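Local coordinates for protein agglutinin (Rhizoctonia solani, PDB 4G9M) that probably binds carbohydrates as a fungal lectin with a ricin-type beta-trefoil fold, assembling into a domain-swapped dimer, at residues G26-G31 with S65-G70; S73-S78 with A104-F109; V93-G98 with N134-F139; F109-K114 with T122-Y127. All coordinates share one frame; numbering follows the deposited sequence.

Interaction 1 of 4, residues G26-G31 with S65-G70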
loop_
_atom_site.group_PDB
_atom_site.type_symbol
_atom_site.label_atom_id
_atom_site.label_comp_id
_atom_site.label_asym_id
_atom_site.label_seq_id
_atom_site.Cartn_x
_atom_site.Cartn_y
_atom_site.Cartn_z
ATOM N N GLY B 26 -24.419 1.742 12.867
ATOM C CA GLY B 26 -23.594 0.677 13.414
ATOM C C GLY B 26 -24.259 -0.690 13.371
ATOM O O GLY B 26 -23.917 -1.587 14.148
ATOM N N GLU B 27 -25.193 -0.858 12.447
ATOM C CA GLU B 27 -26.014 -2.071 12.390
ATOM C C GLU B 27 -25.303 -3.291 11.821
ATOM O O GLU B 27 -24.540 -3.197 10.850
ATOM C CB GLU B 27 -27.329 -1.798 11.658
ATOM C CG GLU B 27 -28.260 -0.907 12.473
ATOM C CD GLU B 27 -29.568 -0.587 11.778
ATOM O OE1 GLU B 27 -29.693 -0.854 10.563
ATOM O OE2 GLU B 27 -30.476 -0.059 12.457
ATOM N N ALA B 28 -25.565 -4.441 12.436
ATOM C CA ALA B 28 -24.864 -5.664 12.089
ATOM C C ALA B 28 -25.594 -6.420 10.977
ATOM O O ALA B 28 -25.107 -7.438 10.488
ATOM C CB ALA B 28 -24.700 -6.545 13.319
ATOM N N ALA B 29 -26.760 -5.927 10.575
ATOM C CA ALA B 29 -27.507 -6.588 9.500
ATOM C C ALA B 29 -26.685 -6.671 8.212
ATOM O O ALA B 29 -26.032 -5.706 7.822
ATOM C CB ALA B 29 -28.818 -5.853 9.229
ATOM N N GLU B 30 -26.737 -7.825 7.551
ATOM C CA GLU B 30 -26.090 -8.005 6.252
ATOM C C GLU B 30 -26.609 -6.980 5.238
ATOM O O GLU B 30 -27.819 -6.837 5.048
ATOM C CB GLU B 30 -26.344 -9.430 5.748
ATOM C CG GLU B 30 -25.766 -9.725 4.383
ATOM C CD GLU B 30 -24.266 -9.980 4.419
ATOM O OE1 GLU B 30 -23.767 -10.548 5.419
ATOM O OE2 GLU B 30 -23.590 -9.607 3.439
ATOM N N GLY B 31 -25.698 -6.257 4.595
ATOM C CA GLY B 31 -26.081 -5.255 3.620
ATOM C C GLY B 31 -26.238 -3.836 4.148
ATOM O O GLY B 31 -26.694 -2.951 3.411
ATOM N N SER B 65 -20.373 -3.033 15.055
ATOM C CA SER B 65 -21.176 -4.154 14.559
ATOM C C SER B 65 -20.495 -5.526 14.598
ATOM O O SER B 65 -21.166 -6.548 14.721
ATOM C CB SER B 65 -21.622 -3.877 13.124
ATOM O OG SER B 65 -20.501 -3.862 12.243
ATOM N N GLY B 66 -19.173 -5.547 14.465
ATOM C CA GLY B 66 -18.451 -6.797 14.287
ATOM C C GLY B 66 -18.497 -7.324 12.858
ATOM O O GLY B 66 -17.946 -8.383 12.556
ATOM N N THR B 67 -19.168 -6.600 11.968
ATOM C CA THR B 67 -19.211 -7.011 10.570
ATOM C C THR B 67 -18.109 -6.326 9.773
ATOM O O THR B 67 -17.446 -5.405 10.263
ATOM C CB THR B 67 -20.580 -6.762 9.927
ATOM O OG1 THR B 67 -20.939 -5.378 10.042
ATOM C CG2 THR B 67 -21.643 -7.615 10.596
ATOM N N TYR B 68 -17.922 -6.778 8.541
ATOM C CA TYR B 68 -16.780 -6.363 7.754
ATOM C C TYR B 68 -17.163 -5.494 6.574
ATOM O O TYR B 68 -18.302 -5.530 6.089
ATOM C CB TYR B 68 -16.058 -7.597 7.220
ATOM C CG TYR B 68 -15.460 -8.472 8.289
ATOM C CD1 TYR B 68 -16.233 -9.420 8.950
ATOM C CD2 TYR B 68 -14.117 -8.330 8.669
ATOM C CE1 TYR B 68 -15.683 -10.230 9.938
ATOM C CE2 TYR B 68 -13.563 -9.138 9.665
ATOM C CZ TYR B 68 -14.346 -10.080 10.287
ATOM O OH TYR B 68 -13.802 -10.881 11.272
ATOM N N VAL B 69 -16.191 -4.736 6.083
ATOM C CA VAL B 69 -16.352 -4.059 4.794
ATOM C C VAL B 69 -16.559 -5.117 3.728
ATOM O O VAL B 69 -15.702 -5.976 3.518
ATOM C CB VAL B 69 -15.119 -3.218 4.438
ATOM C CG1 VAL B 69 -15.118 -2.825 2.941
ATOM C CG2 VAL B 69 -15.072 -1.987 5.339
ATOM N N GLY B 70 -17.706 -5.048 3.064
ATOM C CA GLY B 70 -18.065 -6.039 2.074
ATOM C C GLY B 70 -18.799 -5.391 0.928
ATOM O O GLY B 70 -18.632 -4.193 0.653
HETATM O O HOH W 1 -23.345 -4.670 8.928
#
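Ser65 and Ala28 meet across two loops of the ricin-type beta-trefoil, one leaving strand 20-23 and the other leading into strand 68-71. The tight part lies around Ser65. Its CB sits 3.4 Å from the carbonyl oxygen of Gly26, and Ala28 CB comes within 4.1 Å of that same Ser65 CB. Next to it the methyl CG2 of Thr67, anti to its own carbonyl carbon, presses 3.5 Å from Ala28 O. No direct hydrogen bond crosses between the loops; contact is made by methyl and methylene groups against carbonyl oxygens. Behind this patch, Leu23 of strand 20-23 touches both Ser65 and Thr67. The solvent side is looser. The Glu27 carboxylate is engaged in a salt bridge with Arg25, Ala29 and Glu30 hardly meet the other loop, and the Glu30 carboxylate bonds instead to Ser84 and Thr85. A water molecule bridges the loops, donating to Glu27 O and, at 3.1 Å, to Ala29 O. This three-way water fixes the hydroxyl of Thr67, which gives its proton to the water oxygen over 2.7 Å while Thr67 OG1 accepts one from Ser65 OG, also at 2.7 Å.

Interaction 2 of 4, residues S73-S78 with A104-F109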
loop_
_atom_site.group_PDB
_atom_site.type_symbol
_atom_site.label_atom_id
_atom_site.label_comp_id
_atom_site.label_asym_id
_atom_site.label_seq_id
_atom_site.Cartn_x
_atom_site.Cartn_y
_atom_site.Cartn_z
ATOM N N SER B 73 -23.334 -6.633 -3.954
ATOM C CA SER B 73 -23.530 -7.477 -5.137
ATOM C C SER B 73 -22.180 -7.665 -5.802
ATOM O O SER B 73 -21.182 -7.150 -5.298
ATOM C CB SER B 73 -24.558 -6.860 -6.106
ATOM O OG SER B 73 -24.122 -5.644 -6.671
ATOM N N ASN B 74 -22.143 -8.399 -6.912
ATOM C CA ASN B 74 -20.898 -8.617 -7.649
ATOM C C ASN B 74 -20.187 -7.291 -7.853
ATOM O O ASN B 74 -20.791 -6.333 -8.329
ATOM C CB ASN B 74 -21.162 -9.267 -9.005
ATOM C CG ASN B 74 -21.875 -10.592 -8.894
ATOM O OD1 ASN B 74 -22.971 -10.769 -9.435
ATOM N ND2 ASN B 74 -21.261 -11.535 -8.198
ATOM N N ILE B 75 -18.918 -7.227 -7.466
ATOM C CA ILE B 75 -18.203 -5.957 -7.492
ATOM C C ILE B 75 -18.057 -5.435 -8.925
ATOM O O ILE B 75 -17.506 -6.120 -9.798
ATOM C CB ILE B 75 -16.834 -6.055 -6.772
ATOM C CG1 ILE B 75 -17.045 -6.317 -5.279
ATOM C CG2 ILE B 75 -16.026 -4.792 -6.987
ATOM C CD1 ILE B 75 -15.737 -6.566 -4.492
ATOM N N GLN B 76 -18.601 -4.236 -9.154
ATOM C CA GLN B 76 -18.576 -3.530 -10.440
ATOM C C GLN B 76 -18.691 -2.070 -10.074
ATOM O O GLN B 76 -18.903 -1.751 -8.898
ATOM C CB GLN B 76 -19.799 -3.860 -11.293
ATOM C CG GLN B 76 -19.945 -5.280 -11.712
ATOM C CD GLN B 76 -21.130 -5.452 -12.627
ATOM O OE1 GLN B 76 -21.714 -4.466 -13.097
ATOM N NE2 GLN B 76 -21.496 -6.699 -12.893
ATOM N N ASN B 77 -18.616 -1.184 -11.066
ATOM C CA ASN B 77 -18.745 0.236 -10.782
ATOM C C ASN B 77 -20.071 0.598 -10.115
ATOM O O ASN B 77 -21.131 0.118 -10.527
ATOM C CB ASN B 77 -18.550 1.065 -12.042
ATOM C CG ASN B 77 -17.089 1.256 -12.395
ATOM O OD1 ASN B 77 -16.260 1.504 -11.530
ATOM N ND2 ASN B 77 -16.773 1.148 -13.674
ATOM N N SER B 78 -19.971 1.411 -9.065
ATOM C CA SER B 78 -21.118 1.948 -8.309
ATOM C C SER B 78 -21.871 0.959 -7.406
ATOM O O SER B 78 -22.889 1.314 -6.808
ATOM C CB SER B 78 -22.086 2.702 -9.231
ATOM O OG SER B 78 -21.389 3.669 -10.002
ATOM N N ALA B 104 -8.914 -6.704 -3.190
ATOM C CA ALA B 104 -7.757 -7.558 -3.457
ATOM C C ALA B 104 -7.968 -8.495 -4.642
ATOM O O ALA B 104 -7.028 -8.809 -5.365
ATOM C CB ALA B 104 -7.392 -8.353 -2.224
ATOM N N ASP B 105 -9.211 -8.931 -4.833
ATOM C CA ASP B 105 -9.523 -9.851 -5.919
ATOM C C ASP B 105 -10.278 -9.187 -7.070
ATOM O O ASP B 105 -10.700 -9.856 -8.018
ATOM C CB ASP B 105 -10.255 -11.070 -5.375
ATOM C CG ASP B 105 -9.363 -11.917 -4.463
ATOM O OD1 ASP B 105 -8.186 -12.144 -4.844
ATOM O OD2 ASP B 105 -9.820 -12.346 -3.385
ATOM N N HIS B 106 -10.419 -7.866 -6.985
ATOM C CA HIS B 106 -10.937 -7.049 -8.077
ATOM C C HIS B 106 -10.152 -5.743 -8.093
ATOM O O HIS B 106 -10.699 -4.696 -7.771
ATOM C CB HIS B 106 -12.417 -6.731 -7.839
ATOM C CG HIS B 106 -13.278 -7.942 -7.644
ATOM N ND1 HIS B 106 -13.331 -8.639 -6.454
ATOM C CD2 HIS B 106 -14.117 -8.583 -8.492
ATOM C CE1 HIS B 106 -14.166 -9.653 -6.578
ATOM N NE2 HIS B 106 -14.661 -9.641 -7.803
ATOM N N ARG B 107 -8.879 -5.799 -8.483
ATOM C CA ARG B 107 -7.931 -4.733 -8.144
ATOM C C ARG B 107 -8.096 -3.432 -8.929
ATOM O O ARG B 107 -7.434 -2.436 -8.623
ATOM C CB ARG B 107 -6.485 -5.226 -8.277
ATOM C CG ARG B 107 -6.099 -6.280 -7.253
ATOM C CD ARG B 107 -4.604 -6.532 -7.248
ATOM N NE ARG B 107 -4.256 -7.672 -6.401
ATOM C CZ ARG B 107 -3.019 -7.964 -6.008
ATOM N NH1 ARG B 107 -2.006 -7.190 -6.369
ATOM N NH2 ARG B 107 -2.798 -9.025 -5.243
ATOM N N LEU B 108 -8.947 -3.439 -9.950
ATOM C CA LEU B 108 -9.269 -2.202 -10.651
ATOM C C LEU B 108 -10.203 -1.349 -9.802
ATOM O O LEU B 108 -10.391 -0.169 -10.093
ATOM C CB LEU B 108 -9.943 -2.475 -12.006
ATOM C CG LEU B 108 -9.101 -2.982 -13.178
ATOM C CD1 LEU B 108 -9.993 -3.171 -14.393
ATOM C CD2 LEU B 108 -7.955 -2.035 -13.502
ATOM N N PHE B 109 -10.778 -1.952 -8.757
ATOM C CA PHE B 109 -11.787 -1.273 -7.939
ATOM C C PHE B 109 -11.292 -0.860 -6.570
ATOM O O PHE B 109 -10.646 -1.646 -5.870
ATOM C CB PHE B 109 -13.046 -2.127 -7.814
ATOM C CG PHE B 109 -13.734 -2.344 -9.130
ATOM C CD1 PHE B 109 -14.619 -1.401 -9.630
ATOM C CD2 PHE B 109 -13.451 -3.460 -9.888
ATOM C CE1 PHE B 109 -15.229 -1.585 -10.862
ATOM C CE2 PHE B 109 -14.057 -3.656 -11.131
ATOM C CZ PHE B 109 -14.947 -2.709 -11.611
#
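Ile75 and Gln76 run past His106 and Phe109 with CA atoms 7.4 Å apart for Ile75 and His106; no hydrogen bond crosses, and side chains, with some backbone of Gln76 and Asn77 against the Phe109 ring, join this loop of the beta-trefoil to the type I turn His106-Phe109. The turn is closed by Phe109 N donating to His106 O at 2.9 Å, and that oxygen also lies in the plane of the Phe109 ring, at its edge. Ile75 touches both rings with different branches. Its CB stands over the centre of the His106 imidazole, 4.1 Å from the centroid and 11° off the normal, a CH-pi contact, while CD1 reaches ND1 at 3.7 Å. His106 ND1 is thereby buried and has no hydrogen-bonding partner in the model. The other branch, CG2, lies anti to the Ile75 backbone N and meets Phe109 CG at 4.0 Å. Farther along the same ring, the backbone of Gln76 comes in obliquely and Asn77 lies at the ring edge, near CE1. The Asn77 amide is turned 66° from the ring plane, and its OD1 accepts a hydrogen bond from Asn128 N. Elsewhere on the turn, Arg107 forms a salt bridge with Glu102 of the second subunit, and its NE donates in the guanidinium plane to Ala104 O. Despite being at the surface, Phe109 is closely flanked: Asn77 OD1 lies near the plane of its ring, only 3.3 Å from CE1.

Interaction 3 of 4, residues V93-G98 with N134-F139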
loop_
_atom_site.group_PDB
_atom_site.type_symbol
_atom_site.label_atom_id
_atom_site.label_comp_id
_atom_site.label_asym_id
_atom_site.label_seq_id
_atom_site.Cartn_x
_atom_site.Cartn_y
_atom_site.Cartn_z
ATOM N N VAL B 93 -2.957 0.520 -0.434
ATOM C CA VAL B 93 -1.908 0.965 -1.364
ATOM C C VAL B 93 -1.556 2.428 -1.116
ATOM O O VAL B 93 -2.431 3.290 -1.153
ATOM C CB VAL B 93 -2.380 0.821 -2.851
ATOM C CG1 VAL B 93 -1.247 1.103 -3.798
ATOM C CG2 VAL B 93 -2.950 -0.580 -3.108
ATOM N N ALA B 94 -0.283 2.716 -0.851
ATOM C CA ALA B 94 0.148 4.105 -0.636
ATOM C C ALA B 94 -0.212 5.045 -1.795
ATOM O O ALA B 94 0.091 4.768 -2.953
ATOM C CB ALA B 94 1.651 4.159 -0.357
ATOM N N ALA B 95 -0.872 6.159 -1.477
ATOM C CA ALA B 95 -1.286 7.124 -2.491
ATOM C C ALA B 95 -0.559 8.433 -2.233
ATOM O O ALA B 95 0.054 8.597 -1.185
ATOM C CB ALA B 95 -2.809 7.329 -2.463
ATOM N N ASP B 96 -0.636 9.368 -3.180
ATOM C CA ASP B 96 0.062 10.644 -3.038
ATOM C C ASP B 96 -0.443 11.408 -1.819
ATOM O O ASP B 96 0.281 12.213 -1.231
ATOM C CB ASP B 96 -0.066 11.477 -4.321
ATOM C CG ASP B 96 -1.502 11.853 -4.642
ATOM O OD1 ASP B 96 -2.312 10.952 -4.943
ATOM O OD2 ASP B 96 -1.813 13.060 -4.631
ATOM N N LYS B 97 -1.692 11.144 -1.449
ATOM C CA LYS B 97 -2.229 11.525 -0.151
ATOM C C LYS B 97 -2.975 10.322 0.420
ATOM O O LYS B 97 -3.817 9.732 -0.262
ATOM C CB LYS B 97 -3.173 12.717 -0.278
ATOM C CG LYS B 97 -2.476 13.987 -0.773
ATOM C CD LYS B 97 -3.454 15.125 -1.024
ATOM C CE LYS B 97 -4.191 14.930 -2.328
ATOM N NZ LYS B 97 -3.288 15.072 -3.508
ATOM N N GLY B 98 -2.666 9.956 1.657
ATOM C CA GLY B 98 -3.296 8.801 2.278
ATOM C C GLY B 98 -3.067 7.492 1.540
ATOM O O GLY B 98 -2.008 7.261 0.947
ATOM N N ASN B 134 -11.193 11.556 -3.726
ATOM C CA ASN B 134 -12.302 10.893 -3.024
ATOM C C ASN B 134 -12.111 9.378 -2.958
ATOM O O ASN B 134 -12.893 8.662 -2.322
ATOM C CB ASN B 134 -13.642 11.228 -3.666
ATOM C CG ASN B 134 -13.730 10.742 -5.097
ATOM O OD1 ASN B 134 -12.838 11.005 -5.911
ATOM N ND2 ASN B 134 -14.785 10.002 -5.404
ATOM N N GLN B 135 -11.050 8.897 -3.611
ATOM C CA GLN B 135 -10.704 7.478 -3.569
ATOM C C GLN B 135 -9.436 7.258 -2.744
ATOM O O GLN B 135 -8.740 6.250 -2.904
ATOM C CB GLN B 135 -10.487 6.938 -4.988
ATOM C CG GLN B 135 -11.559 7.337 -5.984
ATOM C CD GLN B 135 -11.323 6.722 -7.342
ATOM O OE1 GLN B 135 -10.228 6.835 -7.910
ATOM N NE2 GLN B 135 -12.342 6.038 -7.868
ATOM N N LYS B 136 -9.125 8.215 -1.870
ATOM C CA LYS B 136 -7.954 8.113 -0.998
ATOM C C LYS B 136 -8.409 8.389 0.413
ATOM O O LYS B 136 -9.276 9.240 0.632
ATOM C CB LYS B 136 -6.876 9.116 -1.397
ATOM C CG LYS B 136 -6.283 8.856 -2.781
ATOM C CD LYS B 136 -5.528 10.070 -3.284
ATOM C CE LYS B 136 -5.324 9.961 -4.791
ATOM N NZ LYS B 136 -4.925 11.273 -5.371
ATOM N N TRP B 137 -7.809 7.679 1.366
ATOM C CA TRP B 137 -8.251 7.735 2.754
ATOM C C TRP B 137 -7.067 7.930 3.684
ATOM O O TRP B 137 -6.025 7.289 3.522
ATOM C CB TRP B 137 -8.991 6.436 3.119
ATOM C CG TRP B 137 -10.192 6.170 2.210
ATOM C CD1 TRP B 137 -10.172 5.564 0.977
ATOM C CD2 TRP B 137 -11.559 6.515 2.463
ATOM N NE1 TRP B 137 -11.448 5.520 0.446
ATOM C CE2 TRP B 137 -12.314 6.091 1.344
ATOM C CE3 TRP B 137 -12.223 7.145 3.526
ATOM C CZ2 TRP B 137 -13.690 6.272 1.266
ATOM C CZ3 TRP B 137 -13.586 7.323 3.448
ATOM C CH2 TRP B 137 -14.311 6.874 2.326
ATOM N N LYS B 138 -7.227 8.833 4.650
ATOM C CA LYS B 138 -6.241 9.000 5.703
ATOM C C LYS B 138 -6.472 7.939 6.764
ATOM O O LYS B 138 -7.572 7.825 7.302
ATOM C CB LYS B 138 -6.330 10.390 6.343
ATOM C CG LYS B 138 -6.263 11.557 5.360
ATOM C CD LYS B 138 -4.931 11.601 4.648
ATOM C CE LYS B 138 -3.786 11.545 5.640
ATOM N NZ LYS B 138 -2.666 10.733 5.109
ATOM N N PHE B 139 -5.430 7.171 7.063
ATOM C CA PHE B 139 -5.506 6.147 8.090
ATOM C C PHE B 139 -5.092 6.727 9.429
ATOM O O PHE B 139 -3.909 6.873 9.712
ATOM C CB PHE B 139 -4.636 4.944 7.715
ATOM C CG PHE B 139 -5.342 3.953 6.828
ATOM C CD1 PHE B 139 -5.774 4.316 5.561
ATOM C CD2 PHE B 139 -5.575 2.656 7.269
ATOM C CE1 PHE B 139 -6.436 3.415 4.749
ATOM C CE2 PHE B 139 -6.229 1.736 6.442
ATOM C CZ PHE B 139 -6.653 2.120 5.187
#
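The Asp96 carboxylate is gripped by two lysines, one at each oxygen, both on the syn side. Lys136 NZ approaches OD1 on its syn lone pair at 2.7 Å, and Lys97 NZ meets OD2 29° out of the carboxylate plane, at 2.7 Å. Of the aromatic groups, the Phe139 ring has Trp137 O in plane at its edge and packs edge-to-face with both Tyr10 and Phe99. Lys136 runs out extended, crossing the Asp96 side chain at about a right angle, and along the way its CG brushes Ala95 CB at 3.8 Å and its CB lies 3.3 Å from Lys97 O, a carbonyl buried here without a partner. Asp133 and the carbonyl of Ala131 also hold Lys136 NZ. The shared carboxylate would offset the repulsion between Lys97 NZ and Lys136 NZ, which lie 4.5 Å apart. Gly98 lies close against Trp137 and Lys138, its CA 3.4 Å from Trp137 O in a CA-H...O contact. Lys138, bent along its chain, brings its NZ beside Gly98 CA. The second subunit bonds Ala94 O through its Trp51 and extends the sheet at Phe139. With Gln135 bonded to Asp112 and Trp137 NE1 to Leu111 O, Gln135-Lys136-Trp137 has the form of the Q-x-W signature of ricin-type beta-trefoil lectins.

Interaction 4 of 4, residues F109-K114 with T122-Y127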
loop_
_atom_site.group_PDB
_atom_site.type_symbol
_atom_site.label_atom_id
_atom_site.label_comp_id
_atom_site.label_asym_id
_atom_site.label_seq_id
_atom_site.Cartn_x
_atom_site.Cartn_y
_atom_site.Cartn_z
ATOM N N PHE B 109 -10.778 -1.952 -8.757
ATOM C CA PHE B 109 -11.787 -1.273 -7.939
ATOM C C PHE B 109 -11.292 -0.860 -6.570
ATOM O O PHE B 109 -10.646 -1.646 -5.870
ATOM C CB PHE B 109 -13.046 -2.127 -7.814
ATOM C CG PHE B 109 -13.734 -2.344 -9.130
ATOM C CD1 PHE B 109 -14.619 -1.401 -9.630
ATOM C CD2 PHE B 109 -13.451 -3.460 -9.888
ATOM C CE1 PHE B 109 -15.229 -1.585 -10.862
ATOM C CE2 PHE B 109 -14.057 -3.656 -11.131
ATOM C CZ PHE B 109 -14.947 -2.709 -11.611
ATOM N N VAL B 110 -11.628 0.375 -6.194
ATOM C CA VAL B 110 -11.307 0.916 -4.875
ATOM C C VAL B 110 -12.544 1.468 -4.173
ATOM O O VAL B 110 -13.547 1.759 -4.821
ATOM C CB VAL B 110 -10.243 2.037 -4.946
ATOM C CG1 VAL B 110 -8.870 1.464 -5.352
ATOM C CG2 VAL B 110 -10.682 3.160 -5.871
ATOM N N LEU B 111 -12.454 1.625 -2.851
ATOM C CA LEU B 111 -13.495 2.284 -2.070
ATOM C C LEU B 111 -13.542 3.754 -2.446
ATOM O O LEU B 111 -12.524 4.448 -2.420
ATOM C CB LEU B 111 -13.241 2.144 -0.565
ATOM C CG LEU B 111 -13.950 0.981 0.141
ATOM C CD1 LEU B 111 -13.655 -0.325 -0.531
ATOM C CD2 LEU B 111 -13.564 0.927 1.615
ATOM N N ASP B 112 -14.738 4.225 -2.758
ATOM C CA ASP B 112 -14.918 5.545 -3.362
ATOM C C ASP B 112 -16.028 6.293 -2.633
ATOM O O ASP B 112 -17.141 5.805 -2.533
ATOM C CB ASP B 112 -15.267 5.335 -4.848
ATOM C CG ASP B 112 -15.537 6.621 -5.596
ATOM O OD1 ASP B 112 -16.360 7.449 -5.148
ATOM O OD2 ASP B 112 -14.955 6.785 -6.690
ATOM N N LEU B 113 -15.737 7.482 -2.117
ATOM C CA LEU B 113 -16.808 8.321 -1.585
ATOM C C LEU B 113 -17.477 9.028 -2.765
ATOM O O LEU B 113 -16.909 9.944 -3.367
ATOM C CB LEU B 113 -16.271 9.318 -0.545
ATOM C CG LEU B 113 -17.317 10.166 0.197
ATOM C CD1 LEU B 113 -18.381 9.292 0.865
ATOM C CD2 LEU B 113 -16.636 11.024 1.243
ATOM N N LYS B 114 -18.689 8.584 -3.089
ATOM C CA LYS B 114 -19.372 8.937 -4.331
ATOM C C LYS B 114 -19.357 10.433 -4.668
ATOM O O LYS B 114 -19.871 11.255 -3.908
ATOM C CB LYS B 114 -20.819 8.425 -4.275
ATOM C CG LYS B 114 -21.628 8.577 -5.568
ATOM C CD LYS B 114 -23.054 8.111 -5.320
ATOM C CE LYS B 114 -23.922 8.206 -6.556
ATOM N NZ LYS B 114 -25.350 7.925 -6.205
ATOM N N THR B 122 -23.491 10.279 2.269
ATOM C CA THR B 122 -23.012 10.065 0.909
ATOM C C THR B 122 -22.511 8.633 0.788
ATOM O O THR B 122 -21.686 8.194 1.579
ATOM C CB THR B 122 -21.866 11.015 0.543
ATOM O OG1 THR B 122 -22.340 12.366 0.547
ATOM C CG2 THR B 122 -21.318 10.681 -0.844
ATOM N N PRO B 123 -23.005 7.893 -0.212
ATOM C CA PRO B 123 -22.633 6.484 -0.338
ATOM C C PRO B 123 -21.150 6.280 -0.609
ATOM O O PRO B 123 -20.522 7.118 -1.258
ATOM C CB PRO B 123 -23.459 6.011 -1.544
ATOM C CG PRO B 123 -24.599 6.980 -1.615
ATOM C CD PRO B 123 -24.021 8.290 -1.203
ATOM N N VAL B 124 -20.607 5.194 -0.068
ATOM C CA VAL B 124 -19.290 4.710 -0.451
ATOM C C VAL B 124 -19.549 3.547 -1.387
ATOM O O VAL B 124 -20.398 2.697 -1.106
ATOM C CB VAL B 124 -18.492 4.275 0.773
ATOM C CG1 VAL B 124 -17.198 3.601 0.348
ATOM C CG2 VAL B 124 -18.217 5.478 1.635
ATOM N N ILE B 125 -18.842 3.528 -2.513
ATOM C CA ILE B 125 -19.141 2.565 -3.567
ATOM C C ILE B 125 -17.829 1.956 -4.054
ATOM O O ILE B 125 -16.763 2.522 -3.820
ATOM C CB ILE B 125 -19.837 3.246 -4.769
ATOM C CG1 ILE B 125 -19.028 4.457 -5.260
ATOM C CG2 ILE B 125 -21.263 3.686 -4.401
ATOM C CD1 ILE B 125 -19.531 5.055 -6.593
ATOM N N TYR B 126 -17.902 0.800 -4.710
ATOM C CA TYR B 126 -16.740 0.298 -5.461
ATOM C C TYR B 126 -16.688 1.072 -6.753
ATOM O O TYR B 126 -17.732 1.316 -7.371
ATOM C CB TYR B 126 -16.841 -1.219 -5.736
ATOM C CG TYR B 126 -16.699 -1.992 -4.451
ATOM C CD1 TYR B 126 -15.454 -2.227 -3.900
ATOM C CD2 TYR B 126 -17.815 -2.420 -3.750
ATOM C CE1 TYR B 126 -15.322 -2.890 -2.674
ATOM C CE2 TYR B 126 -17.683 -3.090 -2.520
ATOM C CZ TYR B 126 -16.449 -3.313 -1.999
ATOM O OH TYR B 126 -16.319 -3.960 -0.774
ATOM N N TYR B 127 -15.499 1.483 -7.177
ATOM C CA TYR B 127 -15.412 2.271 -8.413
ATOM C C TYR B 127 -14.017 2.159 -8.984
ATOM O O TYR B 127 -13.049 2.013 -8.246
ATOM C CB TYR B 127 -15.716 3.736 -8.121
ATOM C CG TYR B 127 -16.300 4.594 -9.239
ATOM C CD1 TYR B 127 -17.546 4.309 -9.817
ATOM C CD2 TYR B 127 -15.652 5.756 -9.643
ATOM C CE1 TYR B 127 -18.097 5.136 -10.793
ATOM C CE2 TYR B 127 -16.203 6.593 -10.618
ATOM C CZ TYR B 127 -17.417 6.275 -11.194
ATOM O OH TYR B 127 -17.959 7.120 -12.135
#
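Asp112 and Ile125 form the middle of an antiparallel hairpin, a hydrogen-bonded pair in which Ile125 N donates to Asp112 O at 2.8 Å and Asp112 N returns a bond to Ile125 O. Val110 and Tyr127 repeat the pattern: Val110 N reaches Tyr127 O at 3.0 Å in a nearly straight bond (175°), and Tyr127 N donates back to Val110 O. A fifth bond, Lys114 N to Pro123 O, closes the far end. Leu111 with Tyr126 and Leu113 with Val124 are the non-hydrogen-bonded pairs, and their side chains share one face. There the Leu111 and Tyr126 side chains lie side by side, pointing the same way, with Leu111 CD1 3.7 Å from Tyr126 CE1, while Leu113 CD1 touches Val124 CG2 at 3.9 Å. On the face of Asp112, Ile125 and Tyr127, the carboxylate stands beside the Tyr127 ring, its plane turned 76° from it, and OD2 comes within 3.2 Å of CD2. Asp112 CG is anti to its backbone N (chi1 178°), which puts it by Tyr127 CB; OD2 accepts a hydrogen bond from Gln135 NE2. An aspartate held by the glutamine of Q-x-W is found in ricin-type sugar sites; a like role here is inferred. Tyr126 OH is fixed by Gly70 O, and Thr122 OG1 bonds with the carbonyls of Asn117 and Ala119 in the connecting loop. Outward, strand 122-128 pairs with strand 32-37, Val81 of strand 81-84 packs against Leu111, Val124 and Tyr126, and strand 99-103 bonds to Phe109 and Leu111.

Overall arrangement
Interaction 4 is the buried core, a hairpin ladder of five backbone bonds; interaction 2 is a surface contact, and interactions 1 and 3 are partly buried, on opposite sides of the chain's centre. Phe109 belongs to both interactions 2 and 4, while Ser78 N probably bonds Tyr126 O. Interaction 4 is nested within the loop closed by interaction 3 and joined to it by Asn134 and Gln135; interaction 1 reaches it through Gly70 O and Tyr126 OH. The chemistry differs accordingly: a water bridge between loops in 1, rings and an aliphatic branch in 2, a salt-bridge network near the subunit interface in 3.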